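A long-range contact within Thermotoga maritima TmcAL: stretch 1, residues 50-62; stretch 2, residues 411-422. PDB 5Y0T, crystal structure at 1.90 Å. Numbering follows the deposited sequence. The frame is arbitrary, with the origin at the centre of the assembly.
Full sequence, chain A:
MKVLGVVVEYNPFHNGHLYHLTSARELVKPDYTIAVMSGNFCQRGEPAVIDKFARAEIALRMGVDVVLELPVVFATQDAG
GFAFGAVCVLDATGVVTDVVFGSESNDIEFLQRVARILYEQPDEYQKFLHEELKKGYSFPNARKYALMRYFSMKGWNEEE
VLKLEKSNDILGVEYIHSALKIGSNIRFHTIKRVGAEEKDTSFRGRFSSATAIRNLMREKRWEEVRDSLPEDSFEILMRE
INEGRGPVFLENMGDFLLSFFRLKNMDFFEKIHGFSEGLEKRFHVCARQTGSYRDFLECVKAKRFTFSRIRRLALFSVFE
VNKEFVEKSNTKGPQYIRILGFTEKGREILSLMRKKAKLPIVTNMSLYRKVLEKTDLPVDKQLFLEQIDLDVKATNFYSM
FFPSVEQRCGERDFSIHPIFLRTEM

Stretch 1, residues 50-62: IDKFARAEIALRM
Stretch 2 411-422: ERDFSIHPIFLR

Stretch 1 enters as loop at I50 and D51, then forms a helix over residues 52-61, with phi/psi near -65/-40. In stretch 2, E411 is at the N-cap position before a short helix, 412-415. I416 is the first residue to leave helical phi/psi (-103/113), and residues 419-421 form a strand. The helix 52-61 and the strand run in similar directions, 25° apart, with their axes 8.7 Å apart at closest approach. The register is set by E57 CA to I419 CA at 6.1 Å and L60 CA to L421 CA at 7.6 Å. The surface buried between the two stretches is 578 Å², both sides summed.

The contact is polar at its N-terminal end and apolar along the rest. D51 (phi/psi -83/177, chi1 p) is the N-cap, and its two carboxylate oxygens have different partners. D51 OD1 accepts from A54 N at 3.0 Å with an angle of 170°, a nearly straight capping bond that satisfies an amide of the first helical turn. D51 OD2 faces stretch 2 and forms a salt bridge with R412. R412 NH2 donates to D51 OD2 at 2.7 Å, and R412 NE donates to the same D51 OD2 at 3.0 Å, a weak bond with an angle of 127°. The oxygen lies at the edge of the guanidinium, near its plane, so one acceptor takes two donors. R412 has chi1 m, chi2 t, chi3 p and chi4 79°.

K52 makes the second salt bridge. Its CA-to-CB bond points sideways, but chi1 p followed by chi2 to chi4 all t extends the chain, and K52 NZ donates to D413 OD2 at 2.8 Å. D413 has chi1 m. K52 NZ and both D413 carboxylate oxygens have further hydrogen bonds elsewhere in the structure.

F53 (chi1 m, chi2 -68°) lies beside these charged pairs. I416 (chi1 m, chi2 m) covers one face of the F53 ring: I416 CB is 3.9 Å from the F53 ring centroid, 8° off the normal, in a CH-pi contact. I416 CG2 is 3.6 Å from F53 CD1. F53 CZ also comes within 3.5 Å of R412 O, which already accepts from I416 N at 3.0 Å.

I419 (phi/psi -57/137, chi1 m, chi2 m) points its CA-to-CB bond toward the helix. I419 CG2 is 3.8 Å from E57 CB and 4.0 Å from L60 CD1. I419 CG1 is 4.4 Å from A56 CB. The CA-to-CB bond of F420 (-131/132) points away, and that of L421 (-127/132, chi1 m, chi2 t) points toward the helix again, in the alternation usual for a strand. L421 CD1 is 3.7 Å from L60 CB and 3.7 Å from R61 CG. L60 has chi1 m, chi2 t.

E57 (chi1 t, chi2 t) finds its polar partners outside stretch 2. E57 OE2 forms a salt bridge with R61 NH2 at 2.9 Å, one turn along the helix, and E57 OE1 is satisfied elsewhere in the structure. R61 has chi1 m, then chi2 to chi4 t. R55 NH1, from the helix, donates to I50 O in the preceding loop at 3.2 Å.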

# COMPACT_ATOMS: atom_id res chain seq x y z
N ILE A 50 19.34 9.27 -6.61
CA ILE A 50 19.48 8.35 -7.75
C ILE A 50 19.77 6.97 -7.18
O ILE A 50 20.13 6.87 -6.01
CB ILE A 50 20.59 8.74 -8.73
CG1 ILE A 50 21.93 8.93 -7.99
CG2 ILE A 50 20.23 10.01 -9.51
CD1 ILE A 50 23.07 9.33 -8.95
N ASP A 51 19.64 5.90 -7.97
CA ASP A 51 19.58 4.59 -7.32
C ASP A 51 20.96 4.03 -7.00
O ASP A 51 21.99 4.64 -7.30
CB ASP A 51 18.74 3.59 -8.15
CG ASP A 51 19.41 3.10 -9.43
OD1 ASP A 51 20.61 3.33 -9.67
OD2 ASP A 51 18.68 2.45 -10.22
N LYS A 52 20.99 2.86 -6.37
CA LYS A 52 22.23 2.33 -5.81
C LYS A 52 23.18 1.86 -6.91
O LYS A 52 24.40 1.85 -6.71
CB LYS A 52 21.92 1.18 -4.84
CG LYS A 52 21.31 -0.04 -5.55
CD LYS A 52 20.67 -1.01 -4.54
CE LYS A 52 20.03 -2.19 -5.28
NZ LYS A 52 19.39 -3.16 -4.31
N PHE A 53 22.64 1.50 -8.07
CA PHE A 53 23.51 1.07 -9.17
C PHE A 53 24.30 2.26 -9.72
O PHE A 53 25.51 2.16 -10.01
CB PHE A 53 22.67 0.39 -10.25
CG PHE A 53 21.89 -0.80 -9.74
CD1 PHE A 53 22.54 -1.94 -9.32
CD2 PHE A 53 20.51 -0.75 -9.66
CE1 PHE A 53 21.82 -3.03 -8.84
CE2 PHE A 53 19.79 -1.84 -9.18
CZ PHE A 53 20.45 -2.97 -8.77
N ALA A 54 23.63 3.39 -9.86
CA ALA A 54 24.30 4.62 -10.26
C ALA A 54 25.30 5.08 -9.19
O ALA A 54 26.44 5.46 -9.50
CB ALA A 54 23.27 5.71 -10.55
N ARG A 55 24.89 5.06 -7.94
CA ARG A 55 25.77 5.56 -6.89
C ARG A 55 26.95 4.59 -6.65
O ARG A 55 28.05 5.02 -6.32
CB ARG A 55 24.97 5.84 -5.60
CG ARG A 55 24.36 7.25 -5.60
CD ARG A 55 23.11 7.37 -4.71
NE ARG A 55 23.29 6.73 -3.41
CZ ARG A 55 22.64 5.64 -3.03
NH1 ARG A 55 21.74 5.10 -3.85
NH2 ARG A 55 22.87 5.10 -1.84
N ALA A 56 26.73 3.29 -6.84
CA ALA A 56 27.85 2.33 -6.79
C ALA A 56 28.91 2.64 -7.85
O ALA A 56 30.12 2.60 -7.59
CB ALA A 56 27.34 0.89 -6.97
N GLU A 57 28.45 2.97 -9.05
CA GLU A 57 29.41 3.28 -10.11
C GLU A 57 30.22 4.53 -9.78
O GLU A 57 31.43 4.57 -10.02
CB GLU A 57 28.70 3.46 -11.47
CG GLU A 57 29.69 3.70 -12.57
CD GLU A 57 29.06 3.88 -13.94
OE1 GLU A 57 27.91 3.45 -14.15
OE2 GLU A 57 29.75 4.46 -14.80
N ILE A 58 29.56 5.56 -9.25
CA ILE A 58 30.29 6.75 -8.80
C ILE A 58 31.35 6.40 -7.75
O ILE A 58 32.49 6.86 -7.82
CB ILE A 58 29.35 7.83 -8.23
CG1 ILE A 58 28.35 8.30 -9.30
CG2 ILE A 58 30.16 9.00 -7.68
CD1 ILE A 58 27.15 9.10 -8.75
N ALA A 59 30.99 5.55 -6.80
CA ALA A 59 31.93 5.19 -5.73
C ALA A 59 33.18 4.53 -6.34
O ALA A 59 34.32 4.89 -6.00
CB ALA A 59 31.26 4.25 -4.71
N LEU A 60 32.95 3.62 -7.28
CA LEU A 60 34.06 2.99 -8.01
C LEU A 60 34.93 4.03 -8.72
O LEU A 60 36.16 3.96 -8.66
CB LEU A 60 33.54 1.99 -9.03
CG LEU A 60 32.74 0.82 -8.45
CD1 LEU A 60 32.38 -0.15 -9.59
CD2 LEU A 60 33.53 0.11 -7.33
N ARG A 61 34.29 4.97 -9.41
CA ARG A 61 35.05 5.99 -10.11
C ARG A 61 35.86 6.87 -9.17
O ARG A 61 36.90 7.42 -9.55
CB ARG A 61 34.12 6.84 -10.97
CG ARG A 61 33.57 6.06 -12.16
CD ARG A 61 32.80 6.94 -13.10
NE ARG A 61 32.44 6.21 -14.31
CZ ARG A 61 31.88 6.77 -15.38
NH1 ARG A 61 31.62 8.07 -15.39
NH2 ARG A 61 31.60 6.03 -16.44
N MET A 62 35.40 6.98 -7.93
CA MET A 62 36.03 7.90 -7.00
C MET A 62 37.14 7.25 -6.19
O MET A 62 37.78 7.92 -5.38
CB MET A 62 34.98 8.51 -6.07
CG MET A 62 33.95 9.37 -6.79
SD MET A 62 34.62 10.85 -7.59
CE MET A 62 34.92 10.29 -9.25
N GLU A 411 12.68 -6.18 -12.60
CA GLU A 411 13.29 -6.12 -11.27
C GLU A 411 14.76 -5.78 -11.43
O GLU A 411 15.55 -6.61 -11.86
CB GLU A 411 13.10 -7.44 -10.53
CG GLU A 411 11.62 -7.82 -10.31
CD GLU A 411 11.47 -9.02 -9.40
OE1 GLU A 411 11.58 -8.86 -8.17
OE2 GLU A 411 11.26 -10.14 -9.90
N ARG A 412 15.14 -4.56 -11.07
CA ARG A 412 16.51 -4.12 -11.32
C ARG A 412 17.55 -4.90 -10.53
O ARG A 412 18.69 -5.03 -10.99
CB ARG A 412 16.64 -2.61 -11.07
CG ARG A 412 16.00 -1.82 -12.22
CD ARG A 412 15.90 -0.33 -11.93
NE ARG A 412 17.20 0.36 -11.82
CZ ARG A 412 17.94 0.74 -12.85
NH1 ARG A 412 17.56 0.44 -14.09
NH2 ARG A 412 19.09 1.38 -12.65
N ASP A 413 17.20 -5.46 -9.38
CA ASP A 413 18.17 -6.33 -8.72
C ASP A 413 18.55 -7.54 -9.57
O ASP A 413 19.65 -8.07 -9.44
CB ASP A 413 17.67 -6.81 -7.39
CG ASP A 413 17.74 -5.73 -6.36
OD1 ASP A 413 16.67 -5.30 -5.91
OD2 ASP A 413 18.87 -5.30 -6.04
N PHE A 414 17.62 -8.05 -10.35
CA PHE A 414 17.94 -9.16 -11.23
C PHE A 414 18.46 -8.74 -12.60
O PHE A 414 19.26 -9.46 -13.20
CB PHE A 414 16.73 -10.09 -11.32
CG PHE A 414 16.35 -10.64 -9.99
CD1 PHE A 414 17.04 -11.73 -9.45
CD2 PHE A 414 15.36 -10.04 -9.22
CE1 PHE A 414 16.72 -12.22 -8.19
CE2 PHE A 414 15.02 -10.54 -7.95
CZ PHE A 414 15.70 -11.63 -7.44
N SER A 415 18.01 -7.60 -13.10
CA SER A 415 18.37 -7.21 -14.46
C SER A 415 19.74 -6.51 -14.53
O SER A 415 20.42 -6.58 -15.55
CB SER A 415 17.27 -6.34 -15.08
OG SER A 415 17.24 -5.06 -14.49
N ILE A 416 20.14 -5.85 -13.45
CA ILE A 416 21.40 -5.10 -13.42
C ILE A 416 22.45 -5.89 -12.65
O ILE A 416 22.32 -6.08 -11.45
CB ILE A 416 21.27 -3.72 -12.71
CG1 ILE A 416 20.09 -2.89 -13.26
CG2 ILE A 416 22.62 -2.95 -12.74
CD1 ILE A 416 20.13 -2.59 -14.74
N HIS A 417 23.49 -6.35 -13.33
CA HIS A 417 24.55 -7.07 -12.64
C HIS A 417 25.48 -6.07 -11.93
O HIS A 417 25.41 -4.87 -12.21
CB HIS A 417 25.31 -7.98 -13.63
CG HIS A 417 24.48 -9.15 -14.08
ND1 HIS A 417 23.75 -9.15 -15.24
CD2 HIS A 417 24.21 -10.33 -13.46
CE1 HIS A 417 23.09 -10.29 -15.35
NE2 HIS A 417 23.35 -11.02 -14.28
N PRO A 418 26.33 -6.55 -11.01
CA PRO A 418 27.28 -5.64 -10.35
C PRO A 418 27.99 -4.74 -11.35
O PRO A 418 28.47 -5.22 -12.39
CB PRO A 418 28.28 -6.60 -9.71
CG PRO A 418 27.43 -7.79 -9.35
CD PRO A 418 26.41 -7.91 -10.45
N ILE A 419 28.06 -3.46 -11.05
CA ILE A 419 28.79 -2.54 -11.92
C ILE A 419 30.23 -3.01 -12.05
O ILE A 419 30.84 -3.41 -11.06
CB ILE A 419 28.77 -1.10 -11.37
CG1 ILE A 419 27.34 -0.66 -11.04
CG2 ILE A 419 29.50 -0.13 -12.34
CD1 ILE A 419 26.35 -0.88 -12.17
N PHE A 420 30.78 -2.97 -13.27
CA PHE A 420 32.20 -3.31 -13.45
C PHE A 420 32.95 -2.26 -14.28
O PHE A 420 32.50 -1.89 -15.37
CB PHE A 420 32.36 -4.69 -14.10
CG PHE A 420 33.81 -5.09 -14.28
CD1 PHE A 420 34.54 -5.58 -13.21
CD2 PHE A 420 34.45 -4.92 -15.50
CE1 PHE A 420 35.89 -5.92 -13.36
CE2 PHE A 420 35.79 -5.25 -15.66
CZ PHE A 420 36.51 -5.75 -14.58
N LEU A 421 34.11 -1.83 -13.79
CA LEU A 421 34.92 -0.86 -14.53
C LEU A 421 36.32 -1.39 -14.70
O LEU A 421 36.92 -1.86 -13.73
CB LEU A 421 34.98 0.49 -13.79
CG LEU A 421 33.64 1.14 -13.43
CD1 LEU A 421 33.87 2.46 -12.70
CD2 LEU A 421 32.84 1.37 -14.69
N ARG A 422 36.85 -1.32 -15.91
CA ARG A 422 38.23 -1.72 -16.15
C ARG A 422 39.16 -0.67 -15.56
O ARG A 422 38.79 0.48 -15.39
CB ARG A 422 38.50 -1.90 -17.64
CG ARG A 422 37.63 -2.98 -18.25
CD ARG A 422 38.05 -3.27 -19.67
NE ARG A 422 39.39 -3.84 -19.71
CZ ARG A 422 39.95 -4.35 -20.81
NH1 ARG A 422 39.28 -4.36 -21.95
NH2 ARG A 422 41.18 -4.85 -20.75